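Local structure of HD domain protein (Enterococcus faecalis, 4LRL) at residues 139-144 and 277-282; 288-293 and 306-311. The protein probably hydrolyses deoxyribonucleoside triphosphates to deoxyribonucleosides and triphosphate, under allosteric control by bound nucleotides. All coordinates share one frame; numbering follows the deposited sequence.

Both contacts lean on the long helix 270-291: contact 1 uses its middle, contact 2 its C-terminal end. They follow one another along the chain, with centres 16 Å apart and nearest atoms about 6 Å apart. Helix 142-149 also ties them together, for its first turn meets L279 and D280 in contact 1, while F149 further along touches F308 of contact 2. Contact 1 is the inner one, centred 13 Å from the centre of the chain, and holds H143, which binds dATP in another structure of this protein but has none bound here; the Y141 side chain lies about 14 Å from a bound dGTP. Contact 2, centred 26 Å out, lies away from the known sites.

Contact 1 (139-144 and 277-282); sequences GPYSHT and VILDHL
T144 OG1 is hydrogen-bonded to E276 OE1, one turn before L279 on helix 270-291, while the same hydroxyl oxygen lies 3.8 Å from CD2 of L279. The pair belongs to a buried junction where the first turn of helix 142-149, in the HD domain, packs on a long helix of the HD-associated region. The other branch of T144, its methyl CG2, stands anti to the backbone N, and this carries it up to the backbone of the partner helix, 3.5 Å from D280 CA. CG2 also lies 3.8 Å from L279 CG and 3.8 Å from D280 CB. The carboxylate of D280 turns to H147, whose ND1 is hydrogen-bonded to D280 OD1; T144-E276 and D280-H147 are thus two polar links between the helices, beside the apolar contact. The same turn carries H143, a dATP-binding residue in another structure of this protein; no dATP is bound to this chain here. Y141 is the N-cap residue, in a left-handed backbone conformation. L279, which F329 and F347 from two further helices also touch, crosses the tyrosine at about a right angle, setting CD2 over one face of the ring, 3.5 Å from Y141 CG.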
loop_
_atom_site.group_PDB
_atom_site.type_symbol
_atom_site.label_atom_id
_atom_site.label_comp_id
_atom_site.label_asym_id
_atom_site.label_seq_id
_atom_site.Cartn_x
_atom_site.Cartn_y
_atom_site.Cartn_z
ATOM N N GLY C 139 10.359 13.381 28.303
ATOM C CA GLY C 139 9.353 14.401 28.585
ATOM C C GLY C 139 8.945 15.080 27.289
ATOM O O GLY C 139 9.340 14.630 26.216
ATOM N N PRO C 140 8.164 16.178 27.376
ATOM C CA PRO C 140 7.712 16.882 26.176
ATOM C C PRO C 140 8.891 17.440 25.383
ATOM O O PRO C 140 9.867 17.906 25.986
ATOM C CB PRO C 140 6.876 18.034 26.744
ATOM C CG PRO C 140 7.403 18.250 28.147
ATOM C CD PRO C 140 7.726 16.860 28.612
ATOM N N TYR C 141 8.802 17.379 24.050
ATOM C CA TYR C 141 9.842 17.900 23.151
ATOM C C TYR C 141 11.218 17.612 23.725
ATOM O O TYR C 141 11.995 18.524 24.044
ATOM C CB TYR C 141 9.648 19.401 22.903
ATOM C CG TYR C 141 8.267 19.724 22.379
ATOM C CD1 TYR C 141 7.277 20.177 23.237
ATOM C CD2 TYR C 141 7.944 19.539 21.030
ATOM C CE1 TYR C 141 6.007 20.465 22.771
ATOM C CE2 TYR C 141 6.669 19.825 20.555
ATOM C CZ TYR C 141 5.709 20.285 21.439
ATOM O OH TYR C 141 4.446 20.572 21.007
ATOM N N SER C 142 11.490 16.319 23.849
ATOM C CA SER C 142 12.587 15.810 24.653
ATOM C C SER C 142 13.924 16.477 24.349
ATOM O O SER C 142 14.608 16.940 25.264
ATOM C CB SER C 142 12.663 14.286 24.522
ATOM O OG SER C 142 13.961 13.823 24.837
ATOM N N HIS C 143 14.276 16.558 23.068
ATOM C CA HIS C 143 15.573 17.119 22.663
ATOM C C HIS C 143 15.745 18.610 23.041
ATOM O O HIS C 143 16.804 19.015 23.534
ATOM C CB HIS C 143 15.815 16.903 21.159
ATOM C CG HIS C 143 17.199 17.267 20.719
ATOM N ND1 HIS C 143 17.479 18.420 20.014
ATOM C CD2 HIS C 143 18.391 16.653 20.924
ATOM C CE1 HIS C 143 18.778 18.490 19.782
ATOM N NE2 HIS C 143 19.356 17.432 20.330
ATOM N N THR C 144 14.702 19.406 22.803
ATOM C CA THR C 144 14.704 20.829 23.135
ATOM C C THR C 144 14.743 21.022 24.648
ATOM O O THR C 144 15.485 21.854 25.163
ATOM C CB THR C 144 13.451 21.530 22.577
ATOM O OG1 THR C 144 13.308 21.216 21.195
ATOM C CG2 THR C 144 13.552 23.033 22.732
ATOM N N VAL C 277 13.814 25.532 16.714
ATOM C CA VAL C 277 14.584 26.709 17.095
ATOM C C VAL C 277 13.706 27.723 17.829
ATOM O O VAL C 277 14.128 28.280 18.837
ATOM C CB VAL C 277 15.330 27.366 15.882
ATOM C CG1 VAL C 277 15.867 28.737 16.255
ATOM C CG2 VAL C 277 16.486 26.483 15.409
ATOM N N ILE C 278 12.482 27.942 17.345
ATOM C CA ILE C 278 11.557 28.864 18.002
ATOM C C ILE C 278 11.152 28.362 19.390
ATOM O O ILE C 278 11.155 29.124 20.357
ATOM C CB ILE C 278 10.329 29.162 17.115
ATOM C CG1 ILE C 278 10.687 30.267 16.125
ATOM C CG2 ILE C 278 9.108 29.593 17.957
ATOM C CD1 ILE C 278 10.002 30.113 14.824
ATOM N N LEU C 279 10.825 27.080 19.485
ATOM C CA LEU C 279 10.538 26.462 20.768
ATOM C C LEU C 279 11.726 26.609 21.742
ATOM O O LEU C 279 11.534 26.934 22.915
ATOM C CB LEU C 279 10.188 24.987 20.574
ATOM C CG LEU C 279 9.972 24.092 21.799
ATOM C CD1 LEU C 279 8.751 24.536 22.604
ATOM C CD2 LEU C 279 9.809 22.648 21.341
ATOM N N ASP C 280 12.939 26.373 21.244
ATOM C CA ASP C 280 14.141 26.428 22.073
ATOM C C ASP C 280 14.273 27.812 22.692
ATOM O O ASP C 280 14.435 27.953 23.905
ATOM C CB ASP C 280 15.386 26.058 21.246
ATOM C CG ASP C 280 16.683 26.114 22.054
ATOM O OD1 ASP C 280 17.221 25.047 22.393
ATOM O OD2 ASP C 280 17.183 27.219 22.353
ATOM N N HIS C 281 14.174 28.830 21.848
ATOM C CA HIS C 281 14.391 30.202 22.272
ATOM C C HIS C 281 13.247 30.720 23.135
ATOM O O HIS C 281 13.460 31.517 24.056
ATOM C CB HIS C 281 14.599 31.080 21.050
ATOM C CG HIS C 281 15.890 30.821 20.340
ATOM N ND1 HIS C 281 16.199 31.399 19.128
ATOM C CD2 HIS C 281 16.956 30.052 20.677
ATOM C CE1 HIS C 281 17.409 31.011 18.758
ATOM N NE2 HIS C 281 17.889 30.191 19.679
ATOM N N LEU C 282 12.038 30.252 22.828
ATOM C CA LEU C 282 10.849 30.529 23.626
ATOM C C LEU C 282 11.005 30.049 25.065
ATOM O O LEU C 282 10.728 30.786 26.001
ATOM C CB LEU C 282 9.630 29.865 22.982
ATOM C CG LEU C 282 8.298 29.819 23.732
ATOM C CD1 LEU C 282 7.801 31.216 24.011
ATOM C CD2 LEU C 282 7.271 29.000 22.919
#

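Contact 2 (288-293 and 306-311); sequences ELFENP and PFFKGD
F290 lays one face of its ring against the F308 side chain, with F308 CD1 3.7 Å above the plane and displaced toward the rim. The two rings form an oblique pair, their centroids 5.1 Å apart and their planes inclined by 32°. The closest approach belongs to the stem of F308, whose CB comes to 3.4 Å from F290 CD2. F290 reaches from the last turn of helix 270-291 across to helix 305-308 because its CG points opposite the backbone N (chi1 -173°). K309 crosses obliquely at the ring's edge, near its plane, its CG 3.9 Å from F290 CE2. The extended chain of E291 brings its end nearer to 306-311, but OE2 forms a salt bridge with K287 NZ and lies 3.9 Å from F308 O. F308 is further buried by A286 and K287 of the long helix and by F149 of helix 142-149, whereas F290 stays partly exposed. G310 has positive phi; D311 N donates a hydrogen bond to P306 O (2.9 Å) and G310 N a weak one to F307 O. The aromatic packing thus joins the C-terminal end of one helix of the HD-associated region to a short helix closed by a Schellman motif.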
loop_
_atom_site.group_PDB
_atom_site.type_symbol
_atom_site.label_atom_id
_atom_site.label_comp_id
_atom_site.label_asym_id
_atom_site.label_seq_id
_atom_site.Cartn_x
_atom_site.Cartn_y
_atom_site.Cartn_z
ATOM N N GLU C 288 14.814 33.030 31.324
ATOM C CA GLU C 288 15.535 34.284 31.570
ATOM C C GLU C 288 14.666 35.304 32.265
ATOM O O GLU C 288 15.130 36.009 33.159
ATOM C CB GLU C 288 16.050 34.883 30.268
ATOM C CG GLU C 288 17.281 34.191 29.735
ATOM C CD GLU C 288 17.618 34.637 28.330
ATOM O OE1 GLU C 288 16.673 34.860 27.534
ATOM O OE2 GLU C 288 18.827 34.762 28.027
ATOM N N LEU C 289 13.408 35.381 31.832
ATOM C CA LEU C 289 12.451 36.326 32.395
ATOM C C LEU C 289 12.143 35.988 33.853
ATOM O O LEU C 289 12.035 36.878 34.691
ATOM C CB LEU C 289 11.177 36.383 31.547
ATOM C CG LEU C 289 11.244 37.154 30.221
ATOM C CD1 LEU C 289 9.946 36.954 29.442
ATOM C CD2 LEU C 289 11.526 38.635 30.424
ATOM N N PHE C 290 12.047 34.694 34.144
ATOM C CA PHE C 290 11.854 34.202 35.499
ATOM C C PHE C 290 13.057 34.502 36.404
ATOM O O PHE C 290 12.894 34.684 37.611
ATOM C CB PHE C 290 11.576 32.696 35.468
ATOM C CG PHE C 290 11.205 32.118 36.803
ATOM C CD1 PHE C 290 9.908 32.250 37.298
ATOM C CD2 PHE C 290 12.152 31.441 37.567
ATOM C CE1 PHE C 290 9.562 31.713 38.537
ATOM C CE2 PHE C 290 11.817 30.903 38.805
ATOM C CZ PHE C 290 10.520 31.040 39.291
ATOM N N GLU C 291 14.253 34.544 35.814
ATOM C CA GLU C 291 15.494 34.778 36.562
ATOM C C GLU C 291 15.794 36.263 36.760
ATOM O O GLU C 291 16.580 36.622 37.633
ATOM C CB GLU C 291 16.689 34.093 35.885
ATOM C CG GLU C 291 16.765 32.590 36.094
ATOM C CD GLU C 291 17.654 31.882 35.067
ATOM O OE1 GLU C 291 18.043 32.500 34.046
ATOM O OE2 GLU C 291 17.956 30.693 35.281
ATOM N N ASN C 292 15.170 37.114 35.948
ATOM C CA ASN C 292 15.325 38.562 36.062
ATOM C C ASN C 292 14.605 39.093 37.302
ATOM O O ASN C 292 13.385 38.949 37.406
ATOM C CB ASN C 292 14.786 39.251 34.806
ATOM C CG ASN C 292 15.206 40.716 34.697
ATOM O OD1 ASN C 292 15.236 41.461 35.683
ATOM N ND2 ASN C 292 15.515 41.139 33.478
ATOM N N PRO C 293 15.356 39.716 38.239
ATOM C CA PRO C 293 14.762 40.270 39.468
ATOM C C PRO C 293 13.854 41.487 39.228
ATOM O O PRO C 293 12.925 41.723 40.004
ATOM C CB PRO C 293 15.986 40.674 40.304
ATOM C CG PRO C 293 17.071 40.897 39.318
ATOM C CD PRO C 293 16.818 39.925 38.195
ATOM N N PRO C 306 9.852 24.562 38.824
ATOM C CA PRO C 306 10.966 23.737 39.321
ATOM C C PRO C 306 12.101 23.594 38.313
ATOM O O PRO C 306 13.260 23.458 38.701
ATOM C CB PRO C 306 10.317 22.373 39.555
ATOM C CG PRO C 306 8.889 22.663 39.770
ATOM C CD PRO C 306 8.570 23.829 38.897
ATOM N N PHE C 307 11.755 23.642 37.029
ATOM C CA PHE C 307 12.726 23.529 35.947
ATOM C C PHE C 307 13.434 24.855 35.647
ATOM O O PHE C 307 14.630 24.864 35.344
ATOM C CB PHE C 307 12.060 22.906 34.707
ATOM C CG PHE C 307 11.458 21.557 34.988
ATOM C CD1 PHE C 307 12.218 20.402 34.844
ATOM C CD2 PHE C 307 10.158 21.451 35.467
ATOM C CE1 PHE C 307 11.679 19.162 35.140
ATOM C CE2 PHE C 307 9.613 20.222 35.777
ATOM C CZ PHE C 307 10.371 19.074 35.611
ATOM N N PHE C 308 12.706 25.969 35.752
ATOM C CA PHE C 308 13.335 27.292 35.728
ATOM C C PHE C 308 14.406 27.394 36.814
ATOM O O PHE C 308 15.502 27.907 36.574
ATOM C CB PHE C 308 12.309 28.400 35.962
ATOM C CG PHE C 308 11.312 28.576 34.855
ATOM C CD1 PHE C 308 10.021 29.008 35.144
ATOM C CD2 PHE C 308 11.653 28.334 33.529
ATOM C CE1 PHE C 308 9.077 29.189 34.130
ATOM C CE2 PHE C 308 10.715 28.512 32.508
ATOM C CZ PHE C 308 9.427 28.941 32.812
ATOM N N LYS C 309 14.082 26.897 38.006
ATOM C CA LYS C 309 14.957 27.013 39.178
ATOM C C LYS C 309 16.160 26.067 39.125
ATOM O O LYS C 309 17.101 26.217 39.911
ATOM C CB LYS C 309 14.161 26.741 40.462
ATOM C CG LYS C 309 13.160 27.825 40.851
ATOM C CD LYS C 309 12.261 27.348 41.995
ATOM C CE LYS C 309 11.532 28.508 42.670
ATOM N NZ LYS C 309 10.681 28.065 43.821
ATOM N N GLY C 310 16.119 25.094 38.213
ATOM C CA GLY C 310 17.143 24.048 38.129
ATOM C C GLY C 310 17.113 23.101 39.319
ATOM O O GLY C 310 18.156 22.622 39.776
ATOM N N ASP C 311 15.910 22.834 39.821
ATOM C CA ASP C 311 15.727 22.014 41.013
ATOM C C ASP C 311 14.352 21.361 40.930
ATOM O O ASP C 311 13.351 21.937 41.365
ATOM C CB ASP C 311 15.851 22.883 42.274
ATOM C CG ASP C 311 15.938 22.067 43.561
ATOM O OD1 ASP C 311 15.715 20.834 43.538
ATOM O OD2 ASP C 311 16.232 22.669 44.617
#